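Local structure of DNA ligase (Enterobacteria phage T7, 1A0I) at residues L251-K256 and E289-V294; I247-V252 and G274-A279. The protein seals nicks in duplex DNA by joining adjacent strand ends in an ATP-dependent reaction, probably during replication of the phage genome. One frame throughout, in Å; residues are numbered along the deposited sequence.

Overall arrangement
Contacts 1 and 2 both draw on the second half of strand 242-252 and share Leu251 and Val252, yet reach different partners; contact 1 adds the loop that follows the strand. Along the chain 247-252 and the overlapping 251-256 come first, then strand 276-279 with contact 2, and next helix 285-298 with contact 1. The contact centres lie 14 Å apart, some 26 to 27 Å from the centre of the chain. All four segments lie in the C-terminal domain, which belongs to the OB-fold family, and the two strands share one antiparallel sheet. The same strand thus packs on the helix and, across strand 266-270, touches the edge strand 276-279 by side chains, in a domain that probably helps to engage DNA.

Contact 1: residues L251-K256 and E289-V294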
ATOM      1  N   LEU A 251       6.582 -28.341   2.126  1.00 24.83           N
ATOM      2  CA  LEU A 251       7.382 -27.203   1.743  1.00 29.18           C
ATOM      3  C   LEU A 251       7.089 -27.095   0.277  1.00 22.76           C
ATOM      4  O   LEU A 251       7.113 -28.113  -0.424  1.00 25.00           O
ATOM      5  CB  LEU A 251       8.846 -27.530   1.960  1.00 23.02           C
ATOM      6  CG  LEU A 251       9.758 -26.776   2.880  1.00 22.69           C
ATOM      7  CD1 LEU A 251       9.126 -26.535   4.226  1.00 17.22           C
ATOM      8  CD2 LEU A 251      11.019 -27.603   3.002  1.00  9.65           C
ATOM      9  N   VAL A 252       6.707 -25.943  -0.222  1.00 21.43           N
ATOM     10  CA  VAL A 252       6.592 -25.877  -1.663  1.00 26.33           C
ATOM     11  C   VAL A 252       7.828 -25.064  -1.988  1.00 24.81           C
ATOM     12  O   VAL A 252       8.183 -24.116  -1.269  1.00 31.51           O
ATOM     13  CB  VAL A 252       5.176 -25.239  -2.097  1.00 14.45           C
ATOM     14  CG1 VAL A 252       4.734 -24.174  -1.182  1.00 20.07           C
ATOM     15  CG2 VAL A 252       5.271 -24.596  -3.460  1.00 10.11           C
ATOM     16  N   TRP A 253       8.508 -25.493  -3.063  1.00 17.57           N
ATOM     17  CA  TRP A 253       9.825 -24.970  -3.345  1.00 17.83           C
ATOM     18  C   TRP A 253      10.032 -23.782  -4.220  1.00 27.70           C
ATOM     19  O   TRP A 253      10.499 -22.787  -3.676  1.00 42.55           O
ATOM     20  CB  TRP A 253      10.748 -26.093  -3.879  1.00 27.46           C
ATOM     21  CG  TRP A 253      11.407 -26.824  -2.693  1.00 38.17           C
ATOM     22  CD1 TRP A 253      10.863 -27.978  -2.161  1.00 36.48           C
ATOM     23  CD2 TRP A 253      12.532 -26.437  -1.994  1.00 39.05           C
ATOM     24  NE1 TRP A 253      11.633 -28.308  -1.144  1.00 44.60           N
ATOM     25  CE2 TRP A 253      12.639 -27.429  -1.005  1.00 42.46           C
ATOM     26  CE3 TRP A 253      13.478 -25.424  -2.035  1.00 27.54           C
ATOM     27  CZ2 TRP A 253      13.683 -27.393  -0.064  1.00 34.36           C
ATOM     28  CZ3 TRP A 253      14.519 -25.391  -1.104  1.00 29.41           C
ATOM     29  CH2 TRP A 253      14.621 -26.360  -0.120  1.00 22.99           C
ATOM     30  N   GLY A 254       9.776 -23.792  -5.514  1.00 25.75           N
ATOM     31  CA  GLY A 254      10.166 -22.620  -6.286  1.00 25.74           C
ATOM     32  C   GLY A 254      10.367 -23.155  -7.663  1.00 33.03           C
ATOM     33  O   GLY A 254      10.943 -24.227  -7.826  1.00 39.23           O
ATOM     34  N   THR A 255       9.833 -22.502  -8.675  1.00 43.00           N
ATOM     35  CA  THR A 255       9.823 -23.065 -10.004  1.00 44.34           C
ATOM     36  C   THR A 255      11.192 -22.952 -10.666  1.00 48.66           C
ATOM     37  O   THR A 255      11.564 -21.890 -11.156  1.00 49.75           O
ATOM     38  CB  THR A 255       8.678 -22.325 -10.791  1.00 42.31           C
ATOM     39  OG1 THR A 255       7.563 -22.199  -9.903  1.00 40.89           O
ATOM     40  CG2 THR A 255       8.168 -23.105 -11.978  1.00 44.15           C
ATOM     41  N   LYS A 256      11.916 -24.078 -10.712  1.00 58.36           N
ATOM     42  CA  LYS A 256      13.202 -24.107 -11.399  1.00 73.09           C
ATOM     43  C   LYS A 256      12.966 -24.202 -12.912  1.00 77.52           C
ATOM     44  O   LYS A 256      13.870 -24.012 -13.730  1.00 75.27           O
ATOM     45  CB  LYS A 256      14.051 -25.313 -10.920  1.00 74.69           C
ATOM     46  CG  LYS A 256      13.547 -26.689 -11.352  1.00 79.05           C
ATOM     47  CD  LYS A 256      14.637 -27.363 -12.169  1.00 86.94           C
ATOM     48  CE  LYS A 256      14.034 -28.223 -13.268  1.00 92.86           C
ATOM     49  NZ  LYS A 256      14.529 -27.807 -14.570  1.00 96.37           N
ATOM     50  N   GLU A 289      15.064 -16.982   4.502  1.00 50.86           N
ATOM     51  CA  GLU A 289      15.197 -17.365   5.916  1.00 44.38           C
ATOM     52  C   GLU A 289      14.776 -18.833   6.092  1.00 47.75           C
ATOM     53  O   GLU A 289      15.514 -19.655   6.647  1.00 54.61           O
ATOM     54  CB  GLU A 289      14.305 -16.460   6.754  1.00 39.49           C
ATOM     55  CG  GLU A 289      14.583 -16.321   8.240  1.00 54.54           C
ATOM     56  CD  GLU A 289      13.427 -15.655   8.998  1.00 57.55           C
ATOM     57  OE1 GLU A 289      12.411 -16.311   9.273  1.00 44.25           O
ATOM     58  OE2 GLU A 289      13.553 -14.475   9.326  1.00 57.21           O
ATOM     59  N   PHE A 290      13.619 -19.216   5.538  1.00 40.55           N
ATOM     60  CA  PHE A 290      13.117 -20.589   5.552  1.00 32.02           C
ATOM     61  C   PHE A 290      14.024 -21.583   4.833  1.00 33.75           C
ATOM     62  O   PHE A 290      14.140 -22.728   5.287  1.00 26.52           O
ATOM     63  CB  PHE A 290      11.734 -20.664   4.905  1.00 27.11           C
ATOM     64  CG  PHE A 290      10.633 -19.980   5.686  1.00 13.06           C
ATOM     65  CD1 PHE A 290      10.815 -19.602   7.017  1.00 21.60           C
ATOM     66  CD2 PHE A 290       9.425 -19.745   5.051  1.00 23.52           C
ATOM     67  CE1 PHE A 290       9.785 -18.995   7.719  1.00 21.62           C
ATOM     68  CE2 PHE A 290       8.393 -19.136   5.755  1.00 34.30           C
ATOM     69  CZ  PHE A 290       8.575 -18.768   7.083  1.00 35.71           C
ATOM     70  N   THR A 291      14.657 -21.221   3.715  1.00 32.19           N
ATOM     71  CA  THR A 291      15.579 -22.125   3.043  1.00 36.96           C
ATOM     72  C   THR A 291      16.775 -22.367   3.920  1.00 44.34           C
ATOM     73  O   THR A 291      17.082 -23.547   4.061  1.00 43.00           O
ATOM     74  CB  THR A 291      16.140 -21.614   1.720  1.00 33.19           C
ATOM     75  OG1 THR A 291      15.176 -20.934   0.933  1.00 17.89           O
ATOM     76  CG2 THR A 291      16.643 -22.836   0.990  1.00 27.48           C
ATOM     77  N   GLU A 292      17.465 -21.400   4.529  1.00 52.70           N
ATOM     78  CA  GLU A 292      18.595 -21.625   5.418  1.00 54.06           C
ATOM     79  C   GLU A 292      18.216 -22.626   6.464  1.00 43.85           C
ATOM     80  O   GLU A 292      18.887 -23.657   6.538  1.00 44.02           O
ATOM     81  CB  GLU A 292      19.020 -20.313   6.083  1.00 61.54           C
ATOM     82  CG  GLU A 292      20.359 -19.827   5.537  1.00 76.72           C
ATOM     83  CD  GLU A 292      20.521 -19.858   4.012  1.00 86.05           C
ATOM     84  OE1 GLU A 292      20.001 -19.017   3.289  1.00 86.49           O
ATOM     85  OE2 GLU A 292      21.214 -20.749   3.530  1.00 94.18           O
ATOM     86  N   THR A 293      17.098 -22.435   7.156  1.00 32.17           N
ATOM     87  CA  THR A 293      16.597 -23.420   8.092  1.00 38.71           C
ATOM     88  C   THR A 293      16.453 -24.812   7.428  1.00 40.48           C
ATOM     89  O   THR A 293      16.943 -25.822   7.963  1.00 44.19           O
ATOM     90  CB  THR A 293      15.256 -22.853   8.625  1.00 33.83           C
ATOM     91  OG1 THR A 293      15.521 -21.497   8.964  1.00 42.59           O
ATOM     92  CG2 THR A 293      14.744 -23.545   9.871  1.00 37.27           C
ATOM     93  N   VAL A 294      15.852 -24.911   6.236  1.00 37.34           N
ATOM     94  CA  VAL A 294      15.762 -26.184   5.534  1.00 28.65           C
ATOM     95  C   VAL A 294      17.166 -26.682   5.196  1.00 28.25           C
ATOM     96  O   VAL A 294      17.518 -27.820   5.495  1.00 37.89           O
ATOM     97  CB  VAL A 294      14.880 -25.960   4.274  1.00 28.54           C
ATOM     98  CG1 VAL A 294      14.888 -27.127   3.324  1.00 21.31           C
ATOM     99  CG2 VAL A 294      13.458 -25.778   4.756  1.00 25.71           C
TER
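Leu251 and Val294 meet tip to tip, with CD2 of the leucine 3.5 Å from CG2 of the valine. Trp253 adds the outer end of its six-membered ring: its CH2 lies 3.5 Å from Val294 CG1. The two methyls of Val294 therefore divide the work. CG1, anti to the backbone N (chi1 170°), goes chiefly to the indole, and CG2 to the leucine. One turn earlier, Thr291 offers its methyl to the same ring, CG2 standing 3.9 Å from Trp253 CZ3, while its OG1 turns to the carbonyl of Met287 within the helix. No hydrogen bond crosses, and apolar contact alone joins the two segments. The same helix buries Phe290 among Phe267, Tyr321 and Phe344. The loose side lies beyond Trp253, where segment 251-256 runs away from the helix: Thr255 and Lys256 are exposed, and the lysine side chain is poorly ordered. On the helix, Glu292 is exposed and poorly ordered too, though modelled in a salt bridge with Lys295. A helix placed between the third and fourth strands and packed against the end of the first is the arrangement expected of an OB fold.

Contact 2: residues I247-V252 and G274-A279; sequences IIQGLV and GRLVNA
Val252 and Asn278 approach at one end of this contact, and Gln249 and Leu276 at the other, with no hydrogen bond between the segments. Gln249 can be followed outward. Gln249 CB is still 6.2 Å from Leu276 CD2, too far to touch. Gln249 CG closes in to 4.7 Å from Leu276 CD2. With chi1 of 58° this carbon sits between the backbone N and the carbonyl carbon, and chi2 of 171° carries the chain on extended toward Leu276. At the amide, Gln249 CD comes to 4.5 Å from Leu276 CD2 and OE1 to 4.3 Å, the nearest approach of the side chain, whereas NE2 falls back to 5.1 Å from the same methyl. The amide oxygen thus brushes a leucine methyl, a loose touch at the surface. The spacing follows from the topology: strand 266-270 runs between these two and is antiparallel to both, so 247-252 and 276-279 run parallel to each other as the first and third strands of an antiparallel meander, the opening element of an OB fold. The middle strand takes the backbone bonds, Gln249 and Gly250 pairing with Glu268 and Ile247 with Leu270. Gln249 also rests on Leu270, and Asn278 on Glu268. Further along, Val252 points toward the outer strand and sets CG1 4.3 Å from CB of Asn278. Val252 CG1 also lies 4.4 Å from Asn278 ND2, which makes a weak hydrogen bond to the carbonyl of Phe267, while the valine itself also touches Thr280.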
ATOM      1  N   ILE A 247      -2.047 -27.033   9.620  1.00 15.83           N
ATOM      2  CA  ILE A 247      -0.728 -27.396  10.142  1.00 25.66           C
ATOM      3  C   ILE A 247       0.137 -27.340   8.928  1.00 21.30           C
ATOM      4  O   ILE A 247      -0.377 -27.681   7.852  1.00 26.38           O
ATOM      5  CB  ILE A 247      -0.543 -28.873  10.759  1.00 35.72           C
ATOM      6  CG1 ILE A 247      -0.450 -29.986   9.740  1.00 26.37           C
ATOM      7  CG2 ILE A 247      -1.735 -29.137  11.652  1.00 31.63           C
ATOM      8  CD1 ILE A 247       0.444 -31.169  10.169  1.00 48.06           C
ATOM      9  N   ILE A 248       1.403 -26.943   8.964  1.00 21.34           N
ATOM     10  CA  ILE A 248       2.188 -27.009   7.758  1.00 31.70           C
ATOM     11  C   ILE A 248       2.594 -28.474   7.746  1.00 33.09           C
ATOM     12  O   ILE A 248       2.650 -29.151   8.779  1.00 39.97           O
ATOM     13  CB  ILE A 248       3.501 -26.044   7.697  1.00 24.04           C
ATOM     14  CG1 ILE A 248       4.763 -26.782   8.036  1.00 18.90           C
ATOM     15  CG2 ILE A 248       3.383 -24.864   8.657  1.00 26.83           C
ATOM     16  CD1 ILE A 248       5.538 -27.194   6.784  1.00 18.41           C
ATOM     17  N   GLN A 249       2.827 -29.014   6.565  1.00 31.74           N
ATOM     18  CA  GLN A 249       3.201 -30.409   6.454  1.00 35.43           C
ATOM     19  C   GLN A 249       3.764 -30.654   5.073  1.00 37.71           C
ATOM     20  O   GLN A 249       3.415 -31.535   4.288  1.00 40.69           O
ATOM     21  CB  GLN A 249       1.972 -31.259   6.720  1.00 48.62           C
ATOM     22  CG  GLN A 249       0.723 -31.081   5.864  1.00 53.39           C
ATOM     23  CD  GLN A 249      -0.246 -32.198   6.186  1.00 55.45           C
ATOM     24  OE1 GLN A 249      -0.318 -33.213   5.502  1.00 61.49           O
ATOM     25  NE2 GLN A 249      -0.975 -32.079   7.285  1.00 35.69           N
ATOM     26  N   GLY A 250       4.709 -29.805   4.763  1.00 35.14           N
ATOM     27  CA  GLY A 250       5.321 -29.840   3.462  1.00 24.63           C
ATOM     28  C   GLY A 250       5.839 -28.456   3.195  1.00 23.86           C
ATOM     29  O   GLY A 250       5.466 -27.465   3.821  1.00 27.10           O
ATOM     30  N   LEU A 251       6.582 -28.341   2.126  1.00 24.83           N
ATOM     31  CA  LEU A 251       7.382 -27.203   1.743  1.00 29.18           C
ATOM     32  C   LEU A 251       7.089 -27.095   0.277  1.00 22.76           C
ATOM     33  O   LEU A 251       7.113 -28.113  -0.424  1.00 25.00           O
ATOM     34  CB  LEU A 251       8.846 -27.530   1.960  1.00 23.02           C
ATOM     35  CG  LEU A 251       9.758 -26.776   2.880  1.00 22.69           C
ATOM     36  CD1 LEU A 251       9.126 -26.535   4.226  1.00 17.22           C
ATOM     37  CD2 LEU A 251      11.019 -27.603   3.002  1.00  9.65           C
ATOM     38  N   VAL A 252       6.707 -25.943  -0.222  1.00 21.43           N
ATOM     39  CA  VAL A 252       6.592 -25.877  -1.663  1.00 26.33           C
ATOM     40  C   VAL A 252       7.828 -25.064  -1.988  1.00 24.81           C
ATOM     41  O   VAL A 252       8.183 -24.116  -1.269  1.00 31.51           O
ATOM     42  CB  VAL A 252       5.176 -25.239  -2.097  1.00 14.45           C
ATOM     43  CG1 VAL A 252       4.734 -24.174  -1.182  1.00 20.07           C
ATOM     44  CG2 VAL A 252       5.271 -24.596  -3.460  1.00 10.11           C
ATOM     45  N   GLY A 274      -9.919 -30.318   5.303  1.00 30.04           N
ATOM     46  CA  GLY A 274      -9.339 -31.410   4.531  1.00 36.82           C
ATOM     47  C   GLY A 274      -8.670 -30.962   3.239  1.00 45.12           C
ATOM     48  O   GLY A 274      -8.162 -31.756   2.416  1.00 41.90           O
ATOM     49  N   ARG A 275      -8.651 -29.637   3.069  1.00 51.61           N
ATOM     50  CA  ARG A 275      -8.080 -29.049   1.878  1.00 46.27           C
ATOM     51  C   ARG A 275      -6.605 -28.888   2.083  1.00 41.27           C
ATOM     52  O   ARG A 275      -6.139 -28.512   3.156  1.00 31.16           O
ATOM     53  CB  ARG A 275      -8.629 -27.665   1.574  1.00 56.32           C
ATOM     54  CG  ARG A 275     -10.038 -27.545   1.061  1.00 55.21           C
ATOM     55  CD  ARG A 275     -10.017 -26.354   0.117  1.00 53.46           C
ATOM     56  NE  ARG A 275      -9.773 -26.725  -1.283  1.00 53.45           N
ATOM     57  CZ  ARG A 275     -10.772 -26.993  -2.159  1.00 52.17           C
ATOM     58  NH1 ARG A 275     -12.019 -26.932  -1.731  1.00 59.51           N
ATOM     59  NH2 ARG A 275     -10.557 -27.306  -3.454  1.00 30.68           N
ATOM     60  N   LEU A 276      -5.866 -29.240   1.047  1.00 41.01           N
ATOM     61  CA  LEU A 276      -4.444 -28.999   1.047  1.00 44.26           C
ATOM     62  C   LEU A 276      -4.293 -27.753   0.181  1.00 46.45           C
ATOM     63  O   LEU A 276      -4.750 -27.702  -0.971  1.00 52.76           O
ATOM     64  CB  LEU A 276      -3.773 -30.252   0.482  1.00 43.80           C
ATOM     65  CG  LEU A 276      -3.665 -31.360   1.552  1.00 40.81           C
ATOM     66  CD1 LEU A 276      -3.295 -32.666   0.891  1.00 35.07           C
ATOM     67  CD2 LEU A 276      -2.631 -30.976   2.608  1.00 27.52           C
ATOM     68  N   VAL A 277      -3.801 -26.689   0.814  1.00 39.76           N
ATOM     69  CA  VAL A 277      -3.592 -25.400   0.188  1.00 22.01           C
ATOM     70  C   VAL A 277      -2.105 -25.082   0.136  1.00 22.70           C
ATOM     71  O   VAL A 277      -1.386 -25.250   1.130  1.00 25.33           O
ATOM     72  CB  VAL A 277      -4.385 -24.317   1.002  1.00 33.98           C
ATOM     73  CG1 VAL A 277      -3.667 -23.845   2.270  1.00 20.14           C
ATOM     74  CG2 VAL A 277      -4.610 -23.131   0.086  1.00 45.98           C
ATOM     75  N   ASN A 278      -1.563 -24.599  -0.976  1.00 20.94           N
ATOM     76  CA  ASN A 278      -0.161 -24.219  -0.950  1.00 14.59           C
ATOM     77  C   ASN A 278      -0.034 -22.724  -0.775  1.00 20.61           C
ATOM     78  O   ASN A 278      -0.175 -21.915  -1.690  1.00 25.81           O
ATOM     79  CB  ASN A 278       0.547 -24.680  -2.223  1.00  2.00           C
ATOM     80  CG  ASN A 278       0.881 -26.170  -2.110  1.00 19.57           C
ATOM     81  OD1 ASN A 278       0.844 -26.872  -3.105  1.00 29.76           O
ATOM     82  ND2 ASN A 278       1.205 -26.766  -0.977  1.00 19.71           N
ATOM     83  N   ALA A 279       0.128 -22.396   0.502  1.00 20.75           N
ATOM     84  CA  ALA A 279       0.277 -21.043   0.997  1.00 11.77           C
ATOM     85  C   ALA A 279       1.638 -20.511   0.635  1.00 20.06           C
ATOM     86  O   ALA A 279       2.626 -20.860   1.300  1.00 26.12           O
ATOM     87  CB  ALA A 279       0.198 -20.988   2.505  1.00 15.56           C
TER